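Local coordinates for synaptic vesicle membrane protein VAT-1 homolog-like (Homo sapiens, PDB 4A27) that is probably an oxidoreductase of the quinone oxidoreductase branch of the zinc-containing alcohol dehydrogenase family, built on a Rossmann-type nucleotide-binding domain, at residues K179-I183 with R332-G336; M125-T129 with G154-A158. All coordinates share one frame; numbering follows the deposited sequence.

Interaction 1: residues K179-I183 with R332-G336; sequences KHEAI and RGNIG
Lys179 and Ile335 carry this contact, their side chains sliding past each other in opposite directions. Lys179 suits the place because its long chain is oily for most of its length: CG lies anti to the carbonyl carbon (chi1 -65°) and the chain beyond it is extended, which carries the methylenes along Ile335, with CD 4.1 Å from Ile335 CG1. Ile335 fills the other half of the tight region, its CG2 meeting Ile183 CG2 at 3.7 Å; beta-branched and apolar, it closes over the short helix 180-183. Ile183 in turn rests on Leu190 of strand 189-192, linking the contact to the sheet edge.

The solvent side is different: Ala182 is exposed, its CB meeting Ile335 CD1 at 3.7 Å, and Arg332 and Gly333 are partly exposed. Arg332 ends helix 322-330 in a Schellman motif, and past it the contact turns polar, where two carbonyls, those of Arg332 and Asn334, face the ammonium. Lys179 NZ hydrogen-bonds to Arg332 O at 2.8 Å and more weakly to Asn334 O at 3.3 Å, although the ammonium's exact position is less certain than the rest. The bond from CA to CB of Asn334 leads away from 179-183, and its amide serves its own loop, ND2 donating to Gly336 O at 2.9 Å in the carbonyl plane. Ile335 N bonds to Asp314 OD1, a further tie for the loop.

Lys179 NZ and Arg332 NH2 stand 4.4 Å apart, with Arg193 near the same guanidinium. A basic cluster just beyond the second strand of a Rossmann domain is consistent with an anion pocket, possibly for the 2'-phosphate of NADPH, as in relatives, though none is bound here; the loop carbonyls would probably offset part of the ammonium's charge.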
ATOM      1  N   LYS A 179      29.851  -7.227   9.484  1.00 66.38           N
ATOM      2  CA  LYS A 179      29.388  -5.850   9.341  1.00 65.33           C
ATOM      3  C   LYS A 179      28.765  -5.277  10.612  1.00 58.37           C
ATOM      4  O   LYS A 179      28.672  -4.050  10.723  1.00 52.68           O
ATOM      5  CB  LYS A 179      28.398  -5.715   8.181  1.00 59.75           C
ATOM      6  CG  LYS A 179      29.014  -5.993   6.810  1.00 55.30           C
ATOM      7  CD  LYS A 179      27.996  -5.813   5.700  1.00 49.46           C
ATOM      8  CE  LYS A 179      28.576  -6.161   4.346  1.00 49.78           C
ATOM      9  NZ  LYS A 179      27.510  -6.420   3.367  1.00 50.34           N
ATOM     10  N   HIS A 180      28.374  -6.148  11.561  1.00 51.15           N
ATOM     11  CA  HIS A 180      27.468  -5.771  12.660  1.00 52.52           C
ATOM     12  C   HIS A 180      28.020  -4.641  13.533  1.00 59.83           C
ATOM     13  O   HIS A 180      27.264  -3.752  13.922  1.00 53.67           O
ATOM     14  CB  HIS A 180      27.062  -6.991  13.522  1.00 57.94           C
ATOM     15  CG  HIS A 180      26.090  -7.934  12.846  1.00 51.01           C
ATOM     16  ND1 HIS A 180      25.342  -8.873  13.537  1.00 48.54           N
ATOM     17  CD2 HIS A 180      25.731  -8.053  11.538  1.00 48.44           C
ATOM     18  CE1 HIS A 180      24.590  -9.550  12.677  1.00 50.89           C
ATOM     19  NE2 HIS A 180      24.804  -9.066  11.456  1.00 48.83           N
ATOM     20  N   GLU A 181      29.322  -4.646  13.821  1.00 53.10           N
ATOM     21  CA  GLU A 181      29.906  -3.624  14.710  1.00 62.51           C
ATOM     22  C   GLU A 181      29.812  -2.246  14.055  1.00 59.11           C
ATOM     23  O   GLU A 181      29.551  -1.254  14.742  1.00 73.83           O
ATOM     24  CB  GLU A 181      31.374  -3.944  15.121  1.00 50.92           C
ATOM     25  N   ALA A 182      30.029  -2.191  12.739  1.00 56.78           N
ATOM     26  CA  ALA A 182      29.987  -0.929  11.991  1.00 52.88           C
ATOM     27  C   ALA A 182      28.563  -0.373  11.751  1.00 53.36           C
ATOM     28  O   ALA A 182      28.381   0.849  11.664  1.00 52.59           O
ATOM     29  CB  ALA A 182      30.726  -1.075  10.653  1.00 52.80           C
ATOM     30  N   ILE A 183      27.560  -1.239  11.632  1.00 49.89           N
ATOM     31  CA  ILE A 183      26.188  -0.751  11.335  1.00 47.56           C
ATOM     32  C   ILE A 183      25.179  -0.914  12.479  1.00 44.63           C
ATOM     33  O   ILE A 183      24.039  -0.489  12.360  1.00 50.17           O
ATOM     34  CB  ILE A 183      25.636  -1.365  10.050  1.00 50.96           C
ATOM     35  CG1 ILE A 183      25.333  -2.843  10.229  1.00 49.31           C
ATOM     36  CG2 ILE A 183      26.630  -1.189   8.926  1.00 48.06           C
ATOM     37  CD1 ILE A 183      24.653  -3.453   9.043  1.00 48.68           C
ATOM     38  N   ARG A 332      29.152  -8.621  -2.096  1.00 57.83           N
ATOM     39  CA  ARG A 332      28.419  -8.043  -0.977  1.00 53.52           C
ATOM     40  C   ARG A 332      29.323  -7.575   0.164  1.00 49.89           C
ATOM     41  O   ARG A 332      28.949  -7.677   1.336  1.00 50.70           O
ATOM     42  CB  ARG A 332      27.397  -9.055  -0.448  1.00 70.11           C
ATOM     43  CG  ARG A 332      26.386  -9.568  -1.489  1.00 78.19           C
ATOM     44  CD  ARG A 332      25.478 -10.625  -0.854  1.00 90.66           C
ATOM     45  NE  ARG A 332      25.290 -10.317   0.564  1.00 98.55           N
ATOM     46  CZ  ARG A 332      24.326  -9.549   1.066  1.00 91.67           C
ATOM     47  NH1 ARG A 332      23.392  -9.034   0.281  1.00 79.64           N
ATOM     48  NH2 ARG A 332      24.286  -9.314   2.375  1.00102.72           N
ATOM     49  N   GLY A 333      30.506  -7.077  -0.189  1.00 48.10           N
ATOM     50  CA  GLY A 333      31.506  -6.673   0.787  1.00 50.53           C
ATOM     51  C   GLY A 333      31.409  -5.246   1.280  1.00 56.77           C
ATOM     52  O   GLY A 333      32.146  -4.857   2.187  1.00 50.38           O
ATOM     53  N   ASN A 334      30.529  -4.451   0.667  1.00 51.74           N
ATOM     54  CA  ASN A 334      30.412  -3.032   0.987  1.00 40.71           C
ATOM     55  C   ASN A 334      29.495  -2.683   2.166  1.00 44.61           C
ATOM     56  O   ASN A 334      28.535  -3.394   2.452  1.00 44.27           O
ATOM     57  CB  ASN A 334      29.890  -2.279  -0.234  1.00 43.26           C
ATOM     58  CG  ASN A 334      28.575  -2.829  -0.720  1.00 45.07           C
ATOM     59  OD1 ASN A 334      28.503  -3.965  -1.166  1.00 44.86           O
ATOM     60  ND2 ASN A 334      27.534  -2.043  -0.626  1.00 33.84           N
ATOM     61  N   ILE A 335      29.786  -1.555   2.818  1.00 38.86           N
ATOM     62  CA  ILE A 335      28.857  -0.883   3.716  1.00 41.29           C
ATOM     63  C   ILE A 335      28.530   0.502   3.111  1.00 38.95           C
ATOM     64  O   ILE A 335      29.337   1.419   3.170  1.00 38.47           O
ATOM     65  CB  ILE A 335      29.470  -0.707   5.128  1.00 41.81           C
ATOM     66  CG1 ILE A 335      29.606  -2.065   5.787  1.00 48.99           C
ATOM     67  CG2 ILE A 335      28.591   0.163   6.036  1.00 40.48           C
ATOM     68  CD1 ILE A 335      30.428  -2.055   7.091  1.00 49.10           C
ATOM     69  N   GLY A 336      27.345   0.654   2.547  1.00 39.00           N
ATOM     70  CA  GLY A 336      27.025   1.898   1.845  1.00 39.92           C
ATOM     71  C   GLY A 336      27.466   1.852   0.395  1.00 46.39           C
ATOM     72  O   GLY A 336      27.764   0.791  -0.162  1.00 35.44           O
TER

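Interaction 2: residues M125-T129 with G154-A158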
ATOM      1  N   MET A 125      19.660   7.638  -6.219  1.00 39.07           N
ATOM      2  CA  MET A 125      19.100   6.296  -6.351  1.00 37.90           C
ATOM      3  C   MET A 125      18.670   5.746  -4.998  1.00 41.74           C
ATOM      4  O   MET A 125      17.504   5.356  -4.831  1.00 35.12           O
ATOM      5  CB  MET A 125      20.073   5.339  -7.032  1.00 37.02           C
ATOM      6  CG  MET A 125      20.218   5.559  -8.547  1.00 61.48           C
ATOM      7  SD  MET A 125      18.791   4.966  -9.497  1.00 53.33           S
ATOM      8  CE  MET A 125      19.291   3.233  -9.629  1.00 43.00           C
ATOM      9  N   ASN A 126      19.611   5.694  -4.047  1.00 36.36           N
ATOM     10  CA  ASN A 126      19.348   5.030  -2.784  1.00 31.84           C
ATOM     11  C   ASN A 126      18.283   5.746  -1.974  1.00 32.20           C
ATOM     12  O   ASN A 126      17.354   5.089  -1.442  1.00 34.26           O
ATOM     13  CB  ASN A 126      20.606   4.819  -1.950  1.00 30.64           C
ATOM     14  CG  ASN A 126      21.593   3.826  -2.577  1.00 37.44           C
ATOM     15  OD1 ASN A 126      21.253   3.074  -3.474  1.00 39.70           O
ATOM     16  ND2 ASN A 126      22.822   3.829  -2.092  1.00 36.05           N
ATOM     17  N   PHE A 127      18.391   7.066  -1.846  1.00 35.59           N
ATOM     18  CA  PHE A 127      17.483   7.768  -0.964  1.00 32.73           C
ATOM     19  C   PHE A 127      16.087   7.961  -1.564  1.00 33.10           C
ATOM     20  O   PHE A 127      15.090   7.895  -0.829  1.00 33.56           O
ATOM     21  CB  PHE A 127      18.067   9.079  -0.439  1.00 34.26           C
ATOM     22  CG  PHE A 127      19.035   8.875   0.696  1.00 34.23           C
ATOM     23  CD1 PHE A 127      20.348   8.480   0.441  1.00 35.98           C
ATOM     24  CD2 PHE A 127      18.620   9.029   2.019  1.00 36.99           C
ATOM     25  CE1 PHE A 127      21.237   8.231   1.498  1.00 35.48           C
ATOM     26  CE2 PHE A 127      19.510   8.792   3.086  1.00 35.85           C
ATOM     27  CZ  PHE A 127      20.825   8.397   2.805  1.00 41.98           C
ATOM     28  N   VAL A 128      15.985   8.160  -2.881  1.00 32.85           N
ATOM     29  CA  VAL A 128      14.668   8.270  -3.484  1.00 33.64           C
ATOM     30  C   VAL A 128      13.977   6.891  -3.382  1.00 31.71           C
ATOM     31  O   VAL A 128      12.803   6.806  -3.094  1.00 30.44           O
ATOM     32  CB  VAL A 128      14.712   8.788  -4.970  1.00 38.81           C
ATOM     33  CG1 VAL A 128      13.375   8.715  -5.601  1.00 34.67           C
ATOM     34  CG2 VAL A 128      15.230  10.256  -5.045  1.00 36.32           C
ATOM     35  N   THR A 129      14.706   5.809  -3.608  1.00 34.16           N
ATOM     36  CA  THR A 129      14.096   4.486  -3.523  1.00 36.04           C
ATOM     37  C   THR A 129      13.520   4.270  -2.127  1.00 31.29           C
ATOM     38  O   THR A 129      12.383   3.853  -1.944  1.00 30.64           O
ATOM     39  CB  THR A 129      15.141   3.405  -3.872  1.00 34.28           C
ATOM     40  OG1 THR A 129      15.522   3.573  -5.231  1.00 36.55           O
ATOM     41  CG2 THR A 129      14.626   1.974  -3.644  1.00 28.87           C
ATOM     42  N   GLY A 154      23.480   0.421   0.489  1.00 39.88           N
ATOM     43  CA  GLY A 154      23.067   1.775   0.231  1.00 37.67           C
ATOM     44  C   GLY A 154      21.601   2.039   0.540  1.00 33.85           C
ATOM     45  O   GLY A 154      21.292   2.942   1.310  1.00 29.78           O
ATOM     46  N   VAL A 155      20.708   1.252  -0.029  1.00 34.69           N
ATOM     47  CA  VAL A 155      19.264   1.425   0.224  1.00 37.51           C
ATOM     48  C   VAL A 155      18.950   1.110   1.675  1.00 42.87           C
ATOM     49  O   VAL A 155      18.230   1.867   2.351  1.00 33.62           O
ATOM     50  CB  VAL A 155      18.378   0.567  -0.692  1.00 38.88           C
ATOM     51  CG1 VAL A 155      16.856   0.636  -0.244  1.00 32.43           C
ATOM     52  CG2 VAL A 155      18.502   1.003  -2.125  1.00 37.13           C
ATOM     53  N   GLY A 156      19.500   0.001   2.159  1.00 36.71           N
ATOM     54  CA  GLY A 156      19.320  -0.381   3.546  1.00 35.21           C
ATOM     55  C   GLY A 156      19.661   0.702   4.548  1.00 32.71           C
ATOM     56  O   GLY A 156      18.901   0.946   5.480  1.00 32.42           O
ATOM     57  N   GLN A 157      20.797   1.372   4.356  1.00 31.17           N
ATOM     58  CA  GLN A 157      21.159   2.449   5.258  1.00 32.45           C
ATOM     59  C   GLN A 157      20.273   3.686   5.057  1.00 30.89           C
ATOM     60  O   GLN A 157      19.982   4.403   6.033  1.00 33.68           O
ATOM     61  CB  GLN A 157      22.634   2.831   5.066  1.00 36.15           C
ATOM     62  CG  GLN A 157      23.602   1.821   5.660  1.00 40.11           C
ATOM     63  CD  GLN A 157      23.577   1.841   7.172  1.00 43.77           C
ATOM     64  OE1 GLN A 157      24.079   2.788   7.778  1.00 36.02           O
ATOM     65  NE2 GLN A 157      22.963   0.804   7.798  1.00 36.68           N
ATOM     66  N   ALA A 158      19.884   3.977   3.811  1.00 31.97           N
ATOM     67  CA  ALA A 158      18.957   5.080   3.558  1.00 35.88           C
ATOM     68  C   ALA A 158      17.611   4.807   4.250  1.00 33.67           C
ATOM     69  O   ALA A 158      17.012   5.705   4.849  1.00 29.66           O
ATOM     70  CB  ALA A 158      18.776   5.323   2.024  1.00 32.08           C
TER
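The Phe127 ring takes the methyl of Ala158 over one face: CB sits 3.5 Å from the ring centroid and only 4° off the normal, a CH-pi contact. The ring also meets that of Phe123, the planes nearly parallel, and Leu300, Ile309 and Pro311 pack against it. The second flat group, the amide of Asn126, lies against the Gly154 peptide, ND2 3.1 Å from Gly154 CA and CG 3.6 Å from Gly154 C. A beta carbon on Gly154 would collide with ND2, which is consistent with a glycine here. With CG anti to the carbonyl carbon (chi1 -67°), the amide is carried towards helix 154-163, where OD1 also touches Val155 CG2 at 3.7 Å. Small residues one turn apart, Gly154 and Ala158, let the helix axes approach to 8.2 Å, crossing at -49°. An alanine in place of Phe127 would probably leave the Ala158 methyl without its aromatic platform and open a gap beside Leu300. Thr129 OG1 turns back to Met125 O at 2.7 Å, leaving CG2 to face Val155. The glycine-rich start of helix 154-163, following strand 145-148 by a short loop, is characteristic of the dinucleotide-binding beta-alpha-beta unit of a Rossmann fold.

Interaction 2 is a buried helix-to-helix contact near the middle of the chain, whereas interaction 1 lies further out and is partly open. Their chemistry follows their place: 125-129 with 154-158 relies on aromatic and methyl packing and on an amide laid against a glycine backbone, with no hydrogen bond between the segments, while 179-183 with 332-336 adds lysine-to-carbonyl bonds and neighbouring positive charges to its aliphatic patch. Interaction 2 packs helix 124-137 on helix 154-163, while interaction 1 holds helix 180-183 to the loop before strand 337-341. They meet where Ile183 CB packs on Gln157 NE2 at 4.1 Å, and Ser186 bonds to both Ile183 O and Gln157.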